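Local coordinates for N-acetylmuramoyl-L-alanine amidase domain-containing protein SAOUHSC_02979 (Staphylococcus aureus, PDB 5T1Q), which probably cleaves bacterial cell-wall peptidoglycan as a secreted hydrolase with amidase activity, this chain holding its glucosaminidase-family region and its C-terminal CHAP domain, at residues Ser103-Leu108 / Asn118-Asn123; Arg164-Pro169 / Ser186-Thr191; Ile329-Val334 / Ile339-Thr344. All coordinates share one frame; numbering follows the deposited sequence.

Interaction 1: residues Ser103-Leu108 / Asn118-Asn123; sequences SPNHNL and NSVPFN
Asn105 meets Val120 and Phe122 through its side-chain amide, and van der Waals packing carries the whole contact; no hydrogen bond joins residues 103-108 to 118-123. The amide oxygen takes the valine: Asn105 OD1 lies 3.6 Å from Val120 CG2, with CB and CG1 of the same residue equally near, so the oxygen rests against the branch point and both methyls. The Asn105 and Val120 side chains cross at about a right angle, whereas Asn105 and Phe122 approach from opposite directions. The amide nitrogen takes the ring: Asn105 ND2 stands 3.7 Å from Phe122 CE1 and 3.8 Å from CZ, close to the ring plane at its edge, while the amide plane itself is turned 87° to the ring. A chi1 of -60° sets the Asn105 amide beside its own backbone N and directs it across to the strand.

Polar bonding is supplied from elsewhere. Lys141 NZ donates to Asn105 OD1, and Asn105 ND2 reaches the carbonyl of Ala99, bonds that support this orientation of the buried amide and would restrict its rotation. Val120 and Phe122 pair through their backbones with Phe139 and Ala137. The contact thus lays an irregular loop against the first strand of the two-stranded antiparallel sheet 119-128/131-140, within the lysozyme-clan glucosaminidase-family region.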
ATOM      1  N   SER A 103       1.837  -8.903  16.453  1.00 46.19           N
ATOM      2  CA  SER A 103       2.132  -8.738  17.870  1.00 47.68           C
ATOM      3  C   SER A 103       3.127  -7.596  18.079  1.00 46.47           C
ATOM      4  O   SER A 103       4.056  -7.450  17.290  1.00 45.87           O
ATOM      5  CB  SER A 103       2.694 -10.036  18.459  1.00 50.57           C
ATOM      6  OG  SER A 103       3.050  -9.877  19.825  1.00 54.13           O
ATOM      7  N   PRO A 104       2.955  -6.789  19.130  1.00 47.26           N
ATOM      8  CA  PRO A 104       1.883  -6.917  20.130  1.00 47.76           C
ATOM      9  C   PRO A 104       0.719  -5.945  19.899  1.00 45.32           C
ATOM     10  O   PRO A 104      -0.063  -5.716  20.806  1.00 44.55           O
ATOM     11  CB  PRO A 104       2.609  -6.550  21.421  1.00 50.04           C
ATOM     12  CG  PRO A 104       3.580  -5.508  20.980  1.00 49.62           C
ATOM     13  CD  PRO A 104       4.062  -5.954  19.627  1.00 48.16           C
ATOM     14  N   ASN A 105       0.586  -5.407  18.690  1.00 42.62           N
ATOM     15  CA  ASN A 105      -0.439  -4.386  18.417  1.00 41.81           C
ATOM     16  C   ASN A 105      -1.766  -4.953  17.907  1.00 41.43           C
ATOM     17  O   ASN A 105      -2.829  -4.489  18.310  1.00 41.51           O
ATOM     18  CB  ASN A 105       0.149  -3.347  17.479  1.00 40.21           C
ATOM     19  CG  ASN A 105       1.371  -2.669  18.073  1.00 40.88           C
ATOM     20  OD1 ASN A 105       1.389  -2.316  19.257  1.00 43.67           O
ATOM     21  ND2 ASN A 105       2.395  -2.485  17.264  1.00 40.66           N
ATOM     22  N   HIS A 106      -1.693  -5.937  17.014  1.00 41.58           N
ATOM     23  CA  HIS A 106      -2.874  -6.666  16.508  1.00 41.67           C
ATOM     24  C   HIS A 106      -4.005  -5.818  15.868  1.00 40.39           C
ATOM     25  O   HIS A 106      -5.141  -6.284  15.759  1.00 40.15           O
ATOM     26  CB  HIS A 106      -3.469  -7.526  17.645  1.00 44.82           C
ATOM     27  CG  HIS A 106      -2.490  -8.462  18.292  1.00 46.80           C
ATOM     28  ND1 HIS A 106      -1.942  -8.225  19.537  1.00 48.79           N
ATOM     29  CD2 HIS A 106      -1.981  -9.648  17.879  1.00 47.52           C
ATOM     30  CE1 HIS A 106      -1.135  -9.220  19.859  1.00 49.45           C
ATOM     31  NE2 HIS A 106      -1.142 -10.098  18.873  1.00 49.06           N
ATOM     32  N   ASN A 107      -3.691  -4.599  15.435  1.00 38.44           N
ATOM     33  CA  ASN A 107      -4.678  -3.691  14.835  1.00 37.12           C
ATOM     34  C   ASN A 107      -4.697  -3.943  13.316  1.00 36.21           C
ATOM     35  O   ASN A 107      -3.819  -3.489  12.581  1.00 34.97           O
ATOM     36  CB  ASN A 107      -4.291  -2.252  15.191  1.00 36.72           C
ATOM     37  CG  ASN A 107      -5.320  -1.212  14.761  1.00 36.22           C
ATOM     38  OD1 ASN A 107      -6.201  -1.467  13.941  1.00 36.29           O
ATOM     39  ND2 ASN A 107      -5.204  -0.020  15.331  1.00 36.53           N
ATOM     40  N   LEU A 108      -5.710  -4.671  12.865  1.00 36.60           N
ATOM     41  CA  LEU A 108      -5.833  -5.063  11.469  1.00 35.77           C
ATOM     42  C   LEU A 108      -6.505  -4.057  10.551  1.00 35.19           C
ATOM     43  O   LEU A 108      -6.362  -4.161   9.322  1.00 35.32           O
ATOM     44  CB  LEU A 108      -6.638  -6.355  11.371  1.00 36.57           C
ATOM     45  CG  LEU A 108      -6.136  -7.555  12.146  1.00 37.77           C
ATOM     46  CD1 LEU A 108      -7.055  -8.725  11.846  1.00 38.87           C
ATOM     47  CD2 LEU A 108      -4.699  -7.878  11.779  1.00 37.82           C
ATOM     48  N   ASN A 118      -5.183   1.190  25.932  1.00 51.70           N
ATOM     49  CA  ASN A 118      -3.904   0.836  25.303  1.00 51.64           C
ATOM     50  C   ASN A 118      -3.803   1.445  23.895  1.00 49.18           C
ATOM     51  O   ASN A 118      -4.758   1.412  23.119  1.00 46.48           O
ATOM     52  CB  ASN A 118      -3.738  -0.688  25.270  1.00 52.64           C
ATOM     53  CG  ASN A 118      -3.721  -1.306  26.664  1.00 56.16           C
ATOM     54  OD1 ASN A 118      -4.493  -2.217  26.958  1.00 58.08           O
ATOM     55  ND2 ASN A 118      -2.874  -0.778  27.544  1.00 58.10           N
ATOM     56  N   SER A 119      -2.630   1.984  23.580  1.00 48.76           N
ATOM     57  CA  SER A 119      -2.416   2.670  22.324  1.00 47.48           C
ATOM     58  C   SER A 119      -0.958   2.525  21.860  1.00 46.61           C
ATOM     59  O   SER A 119      -0.070   2.213  22.668  1.00 47.45           O
ATOM     60  CB  SER A 119      -2.784   4.144  22.522  1.00 47.85           C
ATOM     61  OG  SER A 119      -2.961   4.799  21.290  1.00 48.41           O
ATOM     62  N   VAL A 120      -0.723   2.727  20.562  1.00 43.47           N
ATOM     63  CA  VAL A 120       0.628   2.634  19.983  1.00 42.75           C
ATOM     64  C   VAL A 120       0.823   3.696  18.886  1.00 41.36           C
ATOM     65  O   VAL A 120      -0.002   3.801  17.966  1.00 39.52           O
ATOM     66  CB  VAL A 120       0.928   1.215  19.417  1.00 42.03           C
ATOM     67  CG1 VAL A 120       0.023   0.875  18.239  1.00 39.96           C
ATOM     68  CG2 VAL A 120       2.398   1.086  19.018  1.00 41.34           C
ATOM     69  N   PRO A 121       1.906   4.494  18.984  1.00 41.91           N
ATOM     70  CA  PRO A 121       2.146   5.540  17.984  1.00 41.16           C
ATOM     71  C   PRO A 121       2.760   5.028  16.673  1.00 39.01           C
ATOM     72  O   PRO A 121       3.705   4.236  16.693  1.00 39.96           O
ATOM     73  CB  PRO A 121       3.120   6.487  18.696  1.00 43.08           C
ATOM     74  CG  PRO A 121       3.858   5.611  19.642  1.00 44.48           C
ATOM     75  CD  PRO A 121       2.855   4.593  20.113  1.00 44.45           C
ATOM     76  N   PHE A 122       2.207   5.478  15.553  1.00 36.98           N
ATOM     77  CA  PHE A 122       2.704   5.112  14.219  1.00 35.43           C
ATOM     78  C   PHE A 122       2.642   6.268  13.261  1.00 35.09           C
ATOM     79  O   PHE A 122       1.757   7.123  13.357  1.00 34.90           O
ATOM     80  CB  PHE A 122       1.885   3.975  13.594  1.00 33.85           C
ATOM     81  CG  PHE A 122       2.374   2.606  13.940  1.00 33.82           C
ATOM     82  CD1 PHE A 122       1.972   1.981  15.110  1.00 34.78           C
ATOM     83  CD2 PHE A 122       3.229   1.930  13.081  1.00 32.85           C
ATOM     84  CE1 PHE A 122       2.422   0.706  15.420  1.00 34.88           C
ATOM     85  CE2 PHE A 122       3.691   0.664  13.393  1.00 33.30           C
ATOM     86  CZ  PHE A 122       3.284   0.050  14.563  1.00 34.20           C
ATOM     87  N   ASN A 123       3.609   6.289  12.344  1.00 34.62           N
ATOM     88  CA  ASN A 123       3.602   7.232  11.244  1.00 34.58           C
ATOM     89  C   ASN A 123       2.636   6.616  10.243  1.00 32.95           C
ATOM     90  O   ASN A 123       2.660   5.407  10.008  1.00 32.47           O
ATOM     91  CB  ASN A 123       5.002   7.411  10.672  1.00 34.72           C
ATOM     92  CG  ASN A 123       5.928   8.078  11.659  1.00 37.08           C
ATOM     93  OD1 ASN A 123       5.605   9.134  12.216  1.00 38.31           O
ATOM     94  ND2 ASN A 123       7.075   7.470  11.893  1.00 38.47           N
TER

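Interaction 2: residues Arg164-Pro169 / Ser186-Thr191; sequences RTIYKP and SKTYAT
A hydrogen bond from Tyr167 to the carbonyl of Thr188, with apolar packing around it, joins two loops, one following helix 145-158 and the other lying between helices 178-185 and 195-205. Tyr167 OH donates to Thr188 O at 2.7 Å, approaching from above the carbonyl plane, 42° out of it. Asn3 ND2 is a second donor to the same carbonyl oxygen. The tyrosine ring also runs past the threonine side chain, with Tyr167 CE1 3.3 Å from Thr188 OG1, which sits at the ring edge near its plane. That hydroxyl is bonded to His184 O of helix 178-185; Thr188 has chi1 57°, placing OG1 between backbone N and carbonyl carbon and CG2 toward Ile166.

Both loops belong to the largely helical glucosaminidase-family region, and a type I beta turn from Thr165 to Lys168, closed by Lys168 N to Thr165 O at 3.0 Å, presents Ile166 and Tyr167 together. Ile166 CG1 packs on Thr188 CG2 at 3.9 Å. Tyr189 meets Tyr167 obliquely, ring centroids 6.0 Å apart and planes at 60°, with Tyr189 CD1 3.9 Å from Tyr167 CZ. Tyr189 OH bonds Phe109 O, and Leu155 and Ile156 of helix 145-158 touch the Tyr167 side chain.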
ATOM      1  N   ARG A 164     -23.186   9.492  14.798  1.00 51.34           N
ATOM      2  CA  ARG A 164     -23.368   8.062  15.101  1.00 50.92           C
ATOM      3  C   ARG A 164     -23.641   7.179  13.885  1.00 49.44           C
ATOM      4  O   ARG A 164     -23.394   5.969  13.922  1.00 47.37           O
ATOM      5  CB  ARG A 164     -24.496   7.872  16.140  1.00 53.71           C
ATOM      6  CG  ARG A 164     -24.161   8.404  17.536  1.00 55.06           C
ATOM      7  CD  ARG A 164     -23.037   7.569  18.123  1.00 55.30           C
ATOM      8  NE  ARG A 164     -22.315   8.189  19.230  1.00 56.44           N
ATOM      9  CZ  ARG A 164     -21.116   7.780  19.663  1.00 54.97           C
ATOM     10  NH1 ARG A 164     -20.476   6.756  19.078  1.00 53.14           N
ATOM     11  NH2 ARG A 164     -20.537   8.411  20.672  1.00 55.73           N
ATOM     12  N   THR A 165     -24.135   7.786  12.812  1.00 49.03           N
ATOM     13  CA  THR A 165     -24.442   7.055  11.599  1.00 48.80           C
ATOM     14  C   THR A 165     -23.426   7.331  10.481  1.00 46.92           C
ATOM     15  O   THR A 165     -23.730   7.136   9.299  1.00 47.15           O
ATOM     16  CB  THR A 165     -25.861   7.407  11.117  1.00 50.40           C
ATOM     17  OG1 THR A 165     -25.931   8.807  10.836  1.00 52.05           O
ATOM     18  CG2 THR A 165     -26.885   7.044  12.182  1.00 51.91           C
ATOM     19  N   ILE A 166     -22.213   7.743  10.849  1.00 44.91           N
ATOM     20  CA  ILE A 166     -21.186   8.054   9.859  1.00 43.65           C
ATOM     21  C   ILE A 166     -20.901   6.867   8.915  1.00 41.27           C
ATOM     22  O   ILE A 166     -20.622   7.081   7.752  1.00 39.62           O
ATOM     23  CB  ILE A 166     -19.878   8.567  10.519  1.00 43.83           C
ATOM     24  CG1 ILE A 166     -18.931   9.151   9.453  1.00 44.41           C
ATOM     25  CG2 ILE A 166     -19.209   7.476  11.345  1.00 42.99           C
ATOM     26  CD1 ILE A 166     -17.622   9.702   9.993  1.00 44.38           C
ATOM     27  N   TYR A 167     -21.009   5.637   9.416  1.00 40.19           N
ATOM     28  CA  TYR A 167     -20.785   4.440   8.591  1.00 39.66           C
ATOM     29  C   TYR A 167     -22.074   3.661   8.305  1.00 40.35           C
ATOM     30  O   TYR A 167     -22.016   2.544   7.787  1.00 39.12           O
ATOM     31  CB  TYR A 167     -19.739   3.521   9.238  1.00 38.63           C
ATOM     32  CG  TYR A 167     -18.399   4.187   9.441  1.00 37.97           C
ATOM     33  CD1 TYR A 167     -17.657   4.639   8.353  1.00 37.15           C
ATOM     34  CD2 TYR A 167     -17.855   4.346  10.715  1.00 38.65           C
ATOM     35  CE1 TYR A 167     -16.424   5.254   8.525  1.00 36.41           C
ATOM     36  CE2 TYR A 167     -16.619   4.956  10.900  1.00 37.89           C
ATOM     37  CZ  TYR A 167     -15.908   5.415   9.800  1.00 36.63           C
ATOM     38  OH  TYR A 167     -14.678   6.026   9.966  1.00 34.59           O
ATOM     39  N   LYS A 168     -23.228   4.250   8.626  1.00 41.73           N
ATOM     40  CA  LYS A 168     -24.520   3.598   8.375  1.00 43.47           C
ATOM     41  C   LYS A 168     -24.714   3.222   6.889  1.00 43.35           C
ATOM     42  O   LYS A 168     -25.229   2.150   6.608  1.00 44.03           O
ATOM     43  CB  LYS A 168     -25.699   4.439   8.903  1.00 44.86           C
ATOM     44  CG  LYS A 168     -27.061   3.775   8.722  1.00 46.33           C
ATOM     45  CD  LYS A 168     -28.198   4.553   9.375  1.00 48.41           C
ATOM     46  CE  LYS A 168     -29.526   3.864   9.107  1.00 49.88           C
ATOM     47  NZ  LYS A 168     -30.678   4.487   9.802  1.00 52.36           N
ATOM     48  N   PRO A 169     -24.299   4.096   5.943  1.00 43.55           N
ATOM     49  CA  PRO A 169     -24.404   3.741   4.515  1.00 43.45           C
ATOM     50  C   PRO A 169     -23.589   2.505   4.050  1.00 42.42           C
ATOM     51  O   PRO A 169     -23.769   2.073   2.913  1.00 43.89           O
ATOM     52  CB  PRO A 169     -23.895   4.999   3.806  1.00 43.29           C
ATOM     53  CG  PRO A 169     -24.192   6.109   4.760  1.00 44.32           C
ATOM     54  CD  PRO A 169     -23.960   5.525   6.118  1.00 43.81           C
ATOM     55  N   SER A 186     -14.925   6.063   1.191  1.00 45.80           N
ATOM     56  CA  SER A 186     -14.079   7.009   0.455  1.00 49.01           C
ATOM     57  C   SER A 186     -13.651   8.274   1.207  1.00 49.35           C
ATOM     58  O   SER A 186     -12.519   8.719   1.057  1.00 53.00           O
ATOM     59  CB  SER A 186     -14.811   7.435  -0.834  1.00 51.90           C
ATOM     60  OG  SER A 186     -14.041   8.332  -1.618  1.00 54.83           O
ATOM     61  N   LYS A 187     -14.547   8.860   1.992  1.00 51.10           N
ATOM     62  CA  LYS A 187     -14.226  10.114   2.699  1.00 52.43           C
ATOM     63  C   LYS A 187     -14.470  10.088   4.196  1.00 49.97           C
ATOM     64  O   LYS A 187     -14.234  11.078   4.878  1.00 52.80           O
ATOM     65  CB  LYS A 187     -14.970  11.282   2.019  1.00 56.41           C
ATOM     66  CG  LYS A 187     -14.335  11.631   0.673  1.00 58.67           C
ATOM     67  CD  LYS A 187     -15.258  12.309  -0.328  1.00 61.19           C
ATOM     68  CE  LYS A 187     -14.584  12.326  -1.703  1.00 61.44           C
ATOM     69  NZ  LYS A 187     -15.453  12.835  -2.798  1.00 64.06           N
ATOM     70  N   THR A 188     -14.877   8.939   4.718  1.00 47.00           N
ATOM     71  CA  THR A 188     -15.174   8.801   6.135  1.00 44.49           C
ATOM     72  C   THR A 188     -14.160   7.943   6.899  1.00 41.46           C
ATOM     73  O   THR A 188     -14.152   7.954   8.132  1.00 41.58           O
ATOM     74  CB  THR A 188     -16.565   8.173   6.305  1.00 44.69           C
ATOM     75  OG1 THR A 188     -16.600   6.916   5.624  1.00 43.89           O
ATOM     76  CG2 THR A 188     -17.639   9.082   5.724  1.00 45.52           C
ATOM     77  N   TYR A 189     -13.318   7.209   6.176  1.00 39.01           N
ATOM     78  CA  TYR A 189     -12.370   6.296   6.800  1.00 37.22           C
ATOM     79  C   TYR A 189     -10.908   6.629   6.519  1.00 36.72           C
ATOM     80  O   TYR A 189     -10.057   6.422   7.389  1.00 36.35           O
ATOM     81  CB  TYR A 189     -12.653   4.879   6.320  1.00 36.18           C
ATOM     82  CG  TYR A 189     -12.162   3.812   7.264  1.00 35.49           C
ATOM     83  CD1 TYR A 189     -12.972   3.367   8.303  1.00 35.83           C
ATOM     84  CD2 TYR A 189     -10.890   3.255   7.134  1.00 33.84           C
ATOM     85  CE1 TYR A 189     -12.538   2.382   9.173  1.00 36.15           C
ATOM     86  CE2 TYR A 189     -10.445   2.278   8.005  1.00 33.50           C
ATOM     87  CZ  TYR A 189     -11.277   1.844   9.025  1.00 34.46           C
ATOM     88  OH  TYR A 189     -10.862   0.870   9.897  1.00 34.80           O
ATOM     89  N   ALA A 190     -10.626   7.123   5.311  1.00 36.75           N
ATOM     90  CA  ALA A 190      -9.260   7.453   4.895  1.00 36.44           C
ATOM     91  C   ALA A 190      -9.207   8.682   4.006  1.00 37.02           C
ATOM     92  O   ALA A 190     -10.222   9.119   3.449  1.00 38.32           O
ATOM     93  CB  ALA A 190      -8.648   6.269   4.159  1.00 36.84           C
ATOM     94  N   THR A 191      -8.012   9.244   3.883  1.00 36.66           N
ATOM     95  CA  THR A 191      -7.788  10.418   3.041  1.00 38.52           C
ATOM     96  C   THR A 191      -7.420  10.009   1.605  1.00 37.32           C
ATOM     97  O   THR A 191      -7.560  10.794   0.661  1.00 39.63           O
ATOM     98  CB  THR A 191      -6.665  11.281   3.623  1.00 39.70           C
ATOM     99  OG1 THR A 191      -5.485  10.485   3.745  1.00 39.92           O
ATOM    100  CG2 THR A 191      -7.043  11.802   4.992  1.00 40.24           C
TER

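Interaction 3: residues Ile329-Val334 / Ile339-Thr344; sequences ISESNV and IISHRT
Glu331 and Arg343 form a salt bridge on one face of an antiparallel beta hairpin in the CHAP domain, between strands 327-332 and 339-345. Ile329 with Arg343 and Glu331 with Ser341 are hydrogen-bonded pairs; Ser330 with His342 and Ser332 with Ile340 are non-hydrogen-bonded. Asn333 N donates to Ile339 O at 2.9 Å, the next backbone bond along the hairpin.

Arg343 sends CG between its backbone N and carbonyl carbon (chi1 56°), then runs extended to NE and grips the carboxylate side-on. Arg343 NE bonds Glu331 OE2 at 2.7 Å and Arg343 NH2 bonds Glu331 OE1 at a longer 3.3 Å, each oxygen using its syn lone pair. Carboxylate and guanidinium planes lie only 17° apart, so the paired bonds keep the groups nearly coplanar and restrict their rotation, while Ile329 CD1 covers one guanidinium face. Glu331 CG is placed likewise (chi1 54°), and the extended chain beyond carries the carboxylate to Arg343. Glu331 OE1 also bonds His314 NE2, consistent with the Cys-His-Glu triad expected of a CHAP enzyme, in which Cys253 would probably be the nucleophile. On the reverse face, the His342 ring edge meets Ser330 CB, His342 CD2 being 3.8 Å away; His342 NE2 bonds Glu38, and Ser330 OG bonds Glu319 and Tyr256.

Ser341 OG touches Val334 CG2 at 3.4 Å and binds two waters, one donating to Glu331 OE2 at 2.7 Å, the other bridging Ile339 O and Val334 N.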
ATOM      1  N   ILE A 329      10.984   3.279 -17.020  1.00 17.30           N
ATOM      2  CA  ILE A 329      11.204   3.064 -15.607  1.00 17.14           C
ATOM      3  C   ILE A 329       9.908   2.737 -14.877  1.00 17.18           C
ATOM      4  O   ILE A 329       8.835   3.119 -15.331  1.00 17.11           O
ATOM      5  CB  ILE A 329      11.833   4.309 -14.925  1.00 16.98           C
ATOM      6  CG1 ILE A 329      10.929   5.540 -15.041  1.00 17.12           C
ATOM      7  CG2 ILE A 329      13.179   4.618 -15.540  1.00 17.60           C
ATOM      8  CD1 ILE A 329      11.391   6.752 -14.256  1.00 16.96           C
ATOM      9  N   SER A 330      10.033   2.034 -13.747  1.00 16.72           N
ATOM     10  CA  SER A 330       8.914   1.754 -12.872  1.00 17.21           C
ATOM     11  C   SER A 330       9.297   2.339 -11.495  1.00 17.71           C
ATOM     12  O   SER A 330      10.482   2.400 -11.118  1.00 17.22           O
ATOM     13  CB  SER A 330       8.573   0.256 -12.814  1.00 17.51           C
ATOM     14  OG  SER A 330       9.618  -0.509 -12.246  1.00 17.28           O
ATOM     15  N   GLU A 331       8.295   2.749 -10.741  1.00 18.70           N
ATOM     16  CA  GLU A 331       8.532   3.445  -9.483  1.00 20.23           C
ATOM     17  C   GLU A 331       7.268   3.403  -8.641  1.00 21.22           C
ATOM     18  O   GLU A 331       6.231   2.980  -9.127  1.00 21.19           O
ATOM     19  CB  GLU A 331       8.910   4.892  -9.805  1.00 20.83           C
ATOM     20  CG  GLU A 331       7.876   5.562 -10.702  1.00 21.84           C
ATOM     21  CD  GLU A 331       8.365   6.800 -11.419  1.00 23.60           C
ATOM     22  OE1 GLU A 331       9.437   7.349 -11.066  1.00 25.77           O
ATOM     23  OE2 GLU A 331       7.650   7.245 -12.354  1.00 23.78           O
ATOM     24  N   SER A 332       7.369   3.823  -7.383  1.00 22.22           N
ATOM     25  CA  SER A 332       6.228   3.845  -6.489  1.00 24.13           C
ATOM     26  C   SER A 332       6.035   5.232  -5.909  1.00 25.56           C
ATOM     27  O   SER A 332       6.971   6.020  -5.827  1.00 24.31           O
ATOM     28  CB  SER A 332       6.435   2.870  -5.331  1.00 25.74           C
ATOM     29  OG  SER A 332       7.538   3.289  -4.520  1.00 26.03           O
ATOM     30  N   ASN A 333       4.799   5.489  -5.499  1.00 28.86           N
ATOM     31  CA  ASN A 333       4.374   6.717  -4.848  1.00 32.49           C
ATOM     32  C   ASN A 333       4.637   8.059  -5.556  1.00 34.38           C
ATOM     33  O   ASN A 333       4.832   9.068  -4.891  1.00 35.30           O
ATOM     34  CB  ASN A 333       4.812   6.719  -3.361  1.00 34.82           C
ATOM     35  CG  ASN A 333       3.972   5.753  -2.506  1.00 37.79           C
ATOM     36  OD1 ASN A 333       3.625   4.651  -2.938  1.00 43.06           O
ATOM     37  ND2 ASN A 333       3.630   6.168  -1.310  1.00 39.93           N
ATOM     38  N   VAL A 334       4.603   8.075  -6.896  1.00 35.16           N
ATOM     39  CA  VAL A 334       4.677   9.344  -7.642  1.00 36.72           C
ATOM     40  C   VAL A 334       3.314   9.650  -8.283  1.00 36.66           C
ATOM     41  O   VAL A 334       2.937  10.805  -8.390  1.00 37.00           O
ATOM     42  CB  VAL A 334       5.789   9.406  -8.729  1.00 37.56           C
ATOM     43  CG1 VAL A 334       7.115   8.964  -8.155  1.00 37.67           C
ATOM     44  CG2 VAL A 334       5.436   8.598  -9.963  1.00 38.37           C
ATOM     45  N   ILE A 339       0.681   3.571  -5.017  1.00 24.69           N
ATOM     46  CA  ILE A 339       0.559   3.256  -6.435  1.00 24.49           C
ATOM     47  C   ILE A 339       1.934   3.052  -7.062  1.00 22.92           C
ATOM     48  O   ILE A 339       2.824   3.875  -6.896  1.00 21.77           O
ATOM     49  CB  ILE A 339      -0.125   4.405  -7.197  1.00 25.29           C
ATOM     50  CG1 ILE A 339      -1.455   4.790  -6.551  1.00 26.66           C
ATOM     51  CG2 ILE A 339      -0.315   4.041  -8.673  1.00 25.48           C
ATOM     52  CD1 ILE A 339      -2.480   3.693  -6.524  1.00 27.44           C
ATOM     53  N   ILE A 340       2.090   1.935  -7.751  1.00 22.36           N
ATOM     54  CA  ILE A 340       3.269   1.627  -8.526  1.00 21.99           C
ATOM     55  C   ILE A 340       2.920   2.072  -9.953  1.00 21.84           C
ATOM     56  O   ILE A 340       1.878   1.699 -10.460  1.00 22.45           O
ATOM     57  CB  ILE A 340       3.559   0.122  -8.493  1.00 22.62           C
ATOM     58  CG1 ILE A 340       3.968  -0.288  -7.078  1.00 23.18           C
ATOM     59  CG2 ILE A 340       4.656  -0.252  -9.490  1.00 22.79           C
ATOM     60  CD1 ILE A 340       3.924  -1.781  -6.867  1.00 24.19           C
ATOM     61  N   SER A 341       3.760   2.918 -10.546  1.00 21.25           N
ATOM     62  CA  SER A 341       3.543   3.464 -11.900  1.00 21.59           C
ATOM     63  C   SER A 341       4.820   3.374 -12.739  1.00 20.25           C
ATOM     64  O   SER A 341       5.866   2.933 -12.263  1.00 19.20           O
ATOM     65  CB  SER A 341       3.076   4.925 -11.822  1.00 22.00           C
ATOM     66  OG  SER A 341       4.044   5.713 -11.162  1.00 22.48           O
ATOM     67  N   HIS A 342       4.719   3.788 -13.991  1.00 20.14           N
ATOM     68  CA  HIS A 342       5.831   3.662 -14.919  1.00 19.80           C
ATOM     69  C   HIS A 342       5.784   4.786 -15.930  1.00 19.48           C
ATOM     70  O   HIS A 342       4.722   5.341 -16.194  1.00 19.77           O
ATOM     71  CB  HIS A 342       5.711   2.342 -15.713  1.00 20.20           C
ATOM     72  CG  HIS A 342       4.805   1.330 -15.094  1.00 20.39           C
ATOM     73  ND1 HIS A 342       3.500   1.160 -15.508  1.00 21.80           N
ATOM     74  CD2 HIS A 342       5.001   0.441 -14.093  1.00 20.48           C
ATOM     75  CE1 HIS A 342       2.930   0.210 -14.786  1.00 21.39           C
ATOM     76  NE2 HIS A 342       3.820  -0.238 -13.915  1.00 21.16           N
ATOM     77  N   ARG A 343       6.921   5.082 -16.535  1.00 19.41           N
ATOM     78  CA  ARG A 343       6.979   6.120 -17.550  1.00 20.96           C
ATOM     79  C   ARG A 343       8.257   6.012 -18.349  1.00 20.67           C
ATOM     80  O   ARG A 343       9.127   5.229 -18.018  1.00 19.75           O
ATOM     81  CB  ARG A 343       6.874   7.529 -16.913  1.00 21.88           C
ATOM     82  CG  ARG A 343       7.914   7.831 -15.851  1.00 22.47           C
ATOM     83  CD  ARG A 343       7.607   9.153 -15.139  1.00 23.95           C
ATOM     84  NE  ARG A 343       8.444   9.305 -13.952  1.00 24.76           N
ATOM     85  CZ  ARG A 343       9.359  10.250 -13.724  1.00 26.96           C
ATOM     86  NH1 ARG A 343       9.578  11.246 -14.570  1.00 28.71           N
ATOM     87  NH2 ARG A 343      10.027  10.221 -12.573  1.00 28.83           N
ATOM     88  N   THR A 344       8.356   6.837 -19.385  1.00 20.92           N
ATOM     89  CA  THR A 344       9.519   6.900 -20.237  1.00 21.74           C
ATOM     90  C   THR A 344      10.243   8.228 -20.012  1.00 21.51           C
ATOM     91  O   THR A 344       9.616   9.285 -19.994  1.00 21.94           O
ATOM     92  CB  THR A 344       9.120   6.804 -21.723  1.00 22.53           C
ATOM     93  OG1 THR A 344       8.572   5.515 -21.968  1.00 23.02           O
ATOM     94  CG2 THR A 344      10.336   7.024 -22.660  1.00 23.16           C
TER
HETATM   95  O   HOH W   1       4.987   7.276 -12.957  1.00 36.18           O
HETATM   96  O   HOH W   2       3.703   5.860  -8.554  1.00 24.84           O

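From the N terminus the contacts follow in series, with no nesting or crossing. Interaction 1 closes a nine-residue loop without helix or strand, bringing the segment after helix 82-93 onto strand 119-128. Interaction 2 opens later in the same glucosaminidase-family region and closes over a longer excursion that includes helix 178-185, linking the loop after helix 145-158 to the one before helix 195-205. Phe109, just beyond 103-108, connects the two neighbourhoods, though the contacts themselves stay about 7 Å apart at their nearest atoms. Interaction 3 lies in a different family region, the CHAP domain, and closes a short hairpin with four residues between its segments, its centre about 30 Å from the centres of both others.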